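Long-range contacts in elongation factor G (Thermus thermophilus, PDB 2DY1), which binds GTP and a magnesium ion and is probably a translational GTPase acting in the elongation phase of protein synthesis: residues 61-66 with 290-295; 506-511 with 547-552. All coordinates share one frame; numbering follows the deposited sequence.

Contact 1 (61-66 with 290-295); sequences TVRTGV and KVQVDP. With MG (magnesium ion), chain B; GTP (guanosine-5'-triphosphate), chain C.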
# COMPACT_ATOMS: atom_id res chain seq x y z
N THR A 61 -9.15 -8.98 7.04
CA THR A 61 -9.55 -8.70 5.68
C THR A 61 -8.33 -8.39 4.82
O THR A 61 -7.75 -7.31 4.88
CB THR A 61 -10.57 -7.54 5.69
OG1 THR A 61 -11.73 -7.99 6.38
CG2 THR A 61 -10.97 -7.12 4.26
N VAL A 62 -7.95 -9.36 3.99
CA VAL A 62 -6.80 -9.24 3.10
C VAL A 62 -7.25 -8.57 1.81
O VAL A 62 -6.47 -7.84 1.18
CB VAL A 62 -6.24 -10.65 2.79
CG1 VAL A 62 -5.14 -10.59 1.72
CG2 VAL A 62 -5.72 -11.27 4.08
N ARG A 63 -8.50 -8.84 1.43
CA ARG A 63 -9.06 -8.31 0.19
C ARG A 63 -10.40 -7.65 0.45
O ARG A 63 -11.26 -8.21 1.13
CB ARG A 63 -9.28 -9.45 -0.81
CG ARG A 63 -8.04 -10.32 -1.09
CD ARG A 63 -6.92 -9.54 -1.73
NE ARG A 63 -7.30 -9.11 -3.08
CZ ARG A 63 -6.58 -8.28 -3.83
NH1 ARG A 63 -5.44 -7.78 -3.38
NH2 ARG A 63 -7.00 -7.96 -5.05
N THR A 64 -10.56 -6.44 -0.09
CA THR A 64 -11.82 -5.73 0.05
C THR A 64 -12.99 -6.56 -0.47
O THR A 64 -12.90 -7.18 -1.54
CB THR A 64 -11.75 -4.44 -0.78
OG1 THR A 64 -10.65 -3.65 -0.30
CG2 THR A 64 -13.06 -3.64 -0.69
N GLY A 65 -14.08 -6.57 0.30
CA GLY A 65 -15.29 -7.27 -0.09
C GLY A 65 -16.40 -6.25 -0.32
O GLY A 65 -16.52 -5.27 0.40
N VAL A 66 -17.21 -6.48 -1.35
CA VAL A 66 -18.32 -5.59 -1.65
C VAL A 66 -19.60 -6.12 -1.00
O VAL A 66 -19.89 -7.33 -1.04
CB VAL A 66 -18.54 -5.48 -3.18
CG1 VAL A 66 -19.70 -4.52 -3.47
CG2 VAL A 66 -17.26 -4.98 -3.85
N LYS A 290 -10.10 -2.52 -8.40
CA LYS A 290 -9.41 -3.73 -7.93
C LYS A 290 -9.72 -4.89 -8.84
O LYS A 290 -10.69 -4.86 -9.62
CB LYS A 290 -9.80 -4.11 -6.49
CG LYS A 290 -11.22 -4.61 -6.33
CD LYS A 290 -11.47 -5.29 -4.97
CE LYS A 290 -10.97 -6.74 -5.00
NZ LYS A 290 -10.85 -7.33 -3.61
N VAL A 291 -8.92 -5.94 -8.69
CA VAL A 291 -9.07 -7.12 -9.51
C VAL A 291 -8.89 -8.36 -8.64
O VAL A 291 -8.09 -8.34 -7.71
CB VAL A 291 -7.96 -7.16 -10.60
CG1 VAL A 291 -7.90 -8.54 -11.25
CG2 VAL A 291 -8.24 -6.09 -11.67
N GLN A 292 -9.71 -9.38 -8.88
CA GLN A 292 -9.51 -10.68 -8.20
C GLN A 292 -9.21 -11.69 -9.30
O GLN A 292 -9.72 -11.56 -10.40
CB GLN A 292 -10.77 -11.20 -7.50
CG GLN A 292 -11.13 -10.55 -6.18
CD GLN A 292 -10.03 -10.68 -5.14
OE1 GLN A 292 -9.49 -9.69 -4.67
NE2 GLN A 292 -9.70 -11.93 -4.78
N VAL A 293 -8.39 -12.69 -9.01
CA VAL A 293 -8.17 -13.79 -9.96
C VAL A 293 -8.30 -15.00 -9.01
O VAL A 293 -7.31 -15.64 -8.66
CB VAL A 293 -6.77 -13.77 -10.65
CG1 VAL A 293 -6.69 -14.85 -11.72
CG2 VAL A 293 -6.50 -12.42 -11.27
N ASP A 294 -9.53 -15.25 -8.55
CA ASP A 294 -9.80 -16.34 -7.60
C ASP A 294 -9.70 -17.69 -8.29
O ASP A 294 -10.17 -17.86 -9.41
CB ASP A 294 -11.22 -16.21 -7.01
CG ASP A 294 -11.38 -15.00 -6.08
OD1 ASP A 294 -12.49 -14.43 -6.01
OD2 ASP A 294 -10.41 -14.63 -5.39
N PRO A 295 -9.09 -18.68 -7.63
CA PRO A 295 -8.98 -20.00 -8.27
C PRO A 295 -10.35 -20.50 -8.75
O PRO A 295 -11.35 -20.40 -8.03
CB PRO A 295 -8.42 -20.87 -7.15
CG PRO A 295 -7.55 -19.92 -6.40
CD PRO A 295 -8.39 -18.66 -6.34
MG MG B . -12.30 -7.14 8.16
PG GTP C . -9.65 -6.28 9.92
O1G GTP C . -8.54 -7.37 10.31
O2G GTP C . -10.41 -6.76 8.59
O3G GTP C . -9.11 -4.91 9.80
O3B GTP C . -10.69 -6.42 11.15
PB GTP C . -12.19 -5.85 11.15
O1B GTP C . -12.15 -4.39 11.38
O2B GTP C . -12.91 -6.34 9.95
O3A GTP C . -12.77 -6.49 12.50
PA GTP C . -13.59 -7.87 12.57
O1A GTP C . -14.98 -7.63 12.11
O2A GTP C . -12.80 -8.93 11.91
O5' GTP C . -13.66 -8.15 14.15
C5' GTP C . -12.48 -8.59 14.82
C4' GTP C . -12.83 -9.16 16.19
O4' GTP C . -13.61 -8.15 16.86
C3' GTP C . -13.75 -10.37 16.03
O3' GTP C . -13.52 -11.27 17.13
C2' GTP C . -15.14 -9.76 16.13
O2' GTP C . -16.05 -10.73 16.65
C1' GTP C . -14.87 -8.72 17.22
N9 GTP C . -15.90 -7.65 17.27
C8 GTP C . -16.28 -6.89 16.24
N7 GTP C . -17.12 -5.95 16.68
C5 GTP C . -17.27 -6.11 17.99
C6 GTP C . -18.01 -5.44 18.96
O6 GTP C . -18.67 -4.44 18.69
N1 GTP C . -17.95 -5.91 20.28
C2 GTP C . -17.16 -7.02 20.60
N2 GTP C . -17.10 -7.46 21.85
N3 GTP C . -16.46 -7.64 19.63
C4 GTP C . -16.50 -7.21 18.36
O HOH W 1 -12.24 -9.03 9.06
O HOH W 2 -12.57 -5.30 7.20
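Gln292 OE1 is gripped by three donors from two side chains. Arg63 meets this amide tip to tip and side-on: its NE donates at 2.8 Å to Gln292 OE1, in the carbonyl plane and on a lone pair. Arg63 NH2 adds a longer bond of 3.1 Å to Gln292 OE1, arriving from above that plane. Both bonds keep OE1 in the guanidinium plane, although the guanidinium and amide planes are turned 50° apart. Bent at chi2 (-59°), the Gln292 chain brings CD toward the arginine. The third donor, Lys290 NZ, lies 2.9 Å from Gln292 OE1, across the carbonyl plane from Arg63 NH2. On its other side the amide is fixed by NE2, which donates to Asp294 OD2 over 2.9 Å, so a flip of the group would set like against like. The contact spans a domain boundary: residues 61-66 run from the GTP site of the P-loop GTPase domain into edge strand 65-71, while 290-295 belongs to the antiparallel sheet of domain 2. Thr61 OG1 binds the magnesium ion at 2.0 Å, with Thr23, two GTP oxygens and two waters as further ligands. Three residues on, the Thr64 carbonyl O takes a bond of 2.9 Å from Lys290 NZ. That ammonium lies 4.0 Å from Arg63 NE, a like-charge approach probably eased by Glu90, which forms a salt bridge with Lys290.

Contact 2 (506-511 with 547-552); sequences SKYQEA and SSDLAF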
# COMPACT_ATOMS: atom_id res chain seq x y z
N SER A 506 41.06 7.01 -32.76
CA SER A 506 39.94 7.38 -31.91
C SER A 506 38.73 6.48 -32.10
O SER A 506 37.90 6.35 -31.21
CB SER A 506 39.53 8.84 -32.19
OG SER A 506 39.13 9.00 -33.53
N LYS A 507 38.63 5.84 -33.26
CA LYS A 507 37.50 4.95 -33.52
C LYS A 507 37.46 3.74 -32.59
O LYS A 507 36.45 3.05 -32.54
CB LYS A 507 37.52 4.47 -34.97
CG LYS A 507 38.63 3.50 -35.27
CD LYS A 507 38.59 3.05 -36.72
CE LYS A 507 39.72 2.06 -37.00
NZ LYS A 507 39.77 1.65 -38.43
N TYR A 508 38.55 3.46 -31.89
CA TYR A 508 38.54 2.33 -30.97
C TYR A 508 38.28 2.73 -29.53
O TYR A 508 38.25 1.88 -28.64
CB TYR A 508 39.86 1.55 -31.04
CG TYR A 508 40.02 0.76 -32.32
CD1 TYR A 508 39.01 -0.09 -32.77
CD2 TYR A 508 41.19 0.85 -33.07
CE1 TYR A 508 39.16 -0.83 -33.95
CE2 TYR A 508 41.36 0.12 -34.24
CZ TYR A 508 40.34 -0.72 -34.68
OH TYR A 508 40.50 -1.45 -35.84
N GLN A 509 38.09 4.03 -29.28
CA GLN A 509 37.85 4.49 -27.91
C GLN A 509 36.61 3.84 -27.30
O GLN A 509 36.64 3.41 -26.15
CB GLN A 509 37.72 6.02 -27.85
CG GLN A 509 37.65 6.54 -26.41
CD GLN A 509 37.46 8.05 -26.32
OE1 GLN A 509 37.96 8.81 -27.15
NE2 GLN A 509 36.75 8.49 -25.28
N GLU A 510 35.53 3.78 -28.06
CA GLU A 510 34.30 3.18 -27.54
C GLU A 510 34.50 1.70 -27.17
O GLU A 510 34.04 1.25 -26.12
CB GLU A 510 33.18 3.31 -28.58
CG GLU A 510 31.82 2.81 -28.11
CD GLU A 510 30.84 2.62 -29.26
OE1 GLU A 510 29.64 2.43 -28.99
OE2 GLU A 510 31.27 2.67 -30.43
N ALA A 511 35.18 0.95 -28.03
CA ALA A 511 35.42 -0.47 -27.75
C ALA A 511 36.30 -0.67 -26.53
O ALA A 511 36.11 -1.61 -25.77
CB ALA A 511 36.07 -1.14 -28.96
N SER A 547 43.61 -5.31 -36.43
CA SER A 547 42.91 -4.67 -35.32
C SER A 547 41.40 -4.58 -35.51
O SER A 547 40.91 -4.38 -36.62
CB SER A 547 43.51 -3.28 -35.04
OG SER A 547 44.67 -3.44 -34.25
N SER A 548 40.66 -4.70 -34.41
CA SER A 548 39.20 -4.65 -34.45
C SER A 548 38.65 -4.23 -33.10
O SER A 548 39.40 -4.07 -32.14
CB SER A 548 38.64 -6.04 -34.77
OG SER A 548 38.89 -6.93 -33.70
N ASP A 549 37.33 -4.05 -33.02
CA ASP A 549 36.71 -3.68 -31.75
C ASP A 549 36.84 -4.83 -30.77
O ASP A 549 37.13 -4.62 -29.59
CB ASP A 549 35.24 -3.33 -31.95
CG ASP A 549 35.05 -2.05 -32.74
OD1 ASP A 549 35.90 -1.14 -32.62
OD2 ASP A 549 34.05 -1.95 -33.47
N LEU A 550 36.64 -6.06 -31.24
CA LEU A 550 36.75 -7.22 -30.37
C LEU A 550 38.15 -7.35 -29.79
O LEU A 550 38.30 -7.60 -28.59
CB LEU A 550 36.39 -8.51 -31.13
CG LEU A 550 36.69 -9.83 -30.40
CD1 LEU A 550 35.79 -9.96 -29.18
CD2 LEU A 550 36.49 -11.02 -31.35
N ALA A 551 39.17 -7.20 -30.63
CA ALA A 551 40.55 -7.30 -30.18
C ALA A 551 40.82 -6.23 -29.12
O ALA A 551 41.51 -6.50 -28.13
CB ALA A 551 41.50 -7.12 -31.35
N PHE A 552 40.28 -5.04 -29.34
CA PHE A 552 40.50 -3.98 -28.36
C PHE A 552 39.65 -4.14 -27.10
O PHE A 552 40.08 -3.76 -26.02
CB PHE A 552 40.30 -2.59 -29.00
CG PHE A 552 41.57 -2.02 -29.59
CD1 PHE A 552 41.78 -1.99 -30.96
CD2 PHE A 552 42.61 -1.61 -28.74
CE1 PHE A 552 43.00 -1.56 -31.49
CE2 PHE A 552 43.83 -1.19 -29.26
CZ PHE A 552 44.03 -1.16 -30.64
O HOH W 3 35.18 1.43 -30.80
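Tyr508 and Phe552 make the main apolar contact, their side chains crossing at about a right angle. The rings are neither stacked nor edge-to-face: the centroids lie 4.6 Å apart and the planes are inclined by 31°. Tyr508 CG stands anti to the carbonyl carbon (chi1 -72°), which brings it against Phe552 CD1. Phe552 brings its CD1-CE1 side over one face of the tyrosine, offset toward the rim, with CE1 3.4 Å from Tyr508 CD2. The opposite face is covered by the neighbouring Lys507, whose CG sits over the ring centre, so the phenol is held between an aromatic ring and an aliphatic chain. Beside this pair, Ala511 CB packs 3.8 Å from Asp549 CB.

Oxygens approach the rim of the tyrosine. Asp549 OD1 comes in plane at its edge, 3.3 Å from Tyr508 CD1, with its carboxylate turned 84° from the ring. At the far end of the ring, Tyr508 OH stands 3.1 Å from Ser547 O. Separately, a water bridges the two segments, donating to Lys507 O and, over 3.2 Å, to Asp549 OD1 while accepting from Ala511 N. An alanine in place of Tyr508 would probably open a gap between Lys507 and Phe552 and leave the Phe552 ring freer to turn.

Ser548 is the N-cap of helix 549-566, its OG accepting from Ala551 N and also bonded to Gln479. Within domain IV the contact thus joins the N-terminal regions of helices 509-520 and 549-566, with Phe552 reaching on to Val483 of strand 477-489.

Overall arrangement
The two contacts illustrate how chemistry follows place in a multidomain protein. Contact 1 is buried, its centre about 15 Å from the chain centre, and ties two domains together; contact 2 is only partly buried, its centre about 49 Å from the chain centre, and stays within domain IV. They share no helix or strand, and their nearest atoms are about 43 Å apart. Between domains, the join of a loop to a strand is made by charged and amide groups with directed bonds, a few residues from the magnesium ligand Thr61. Between the N-terminal regions of two helices, aromatic and methyl surfaces do most of the work and a water supplies the polar bridge, far from the GTP.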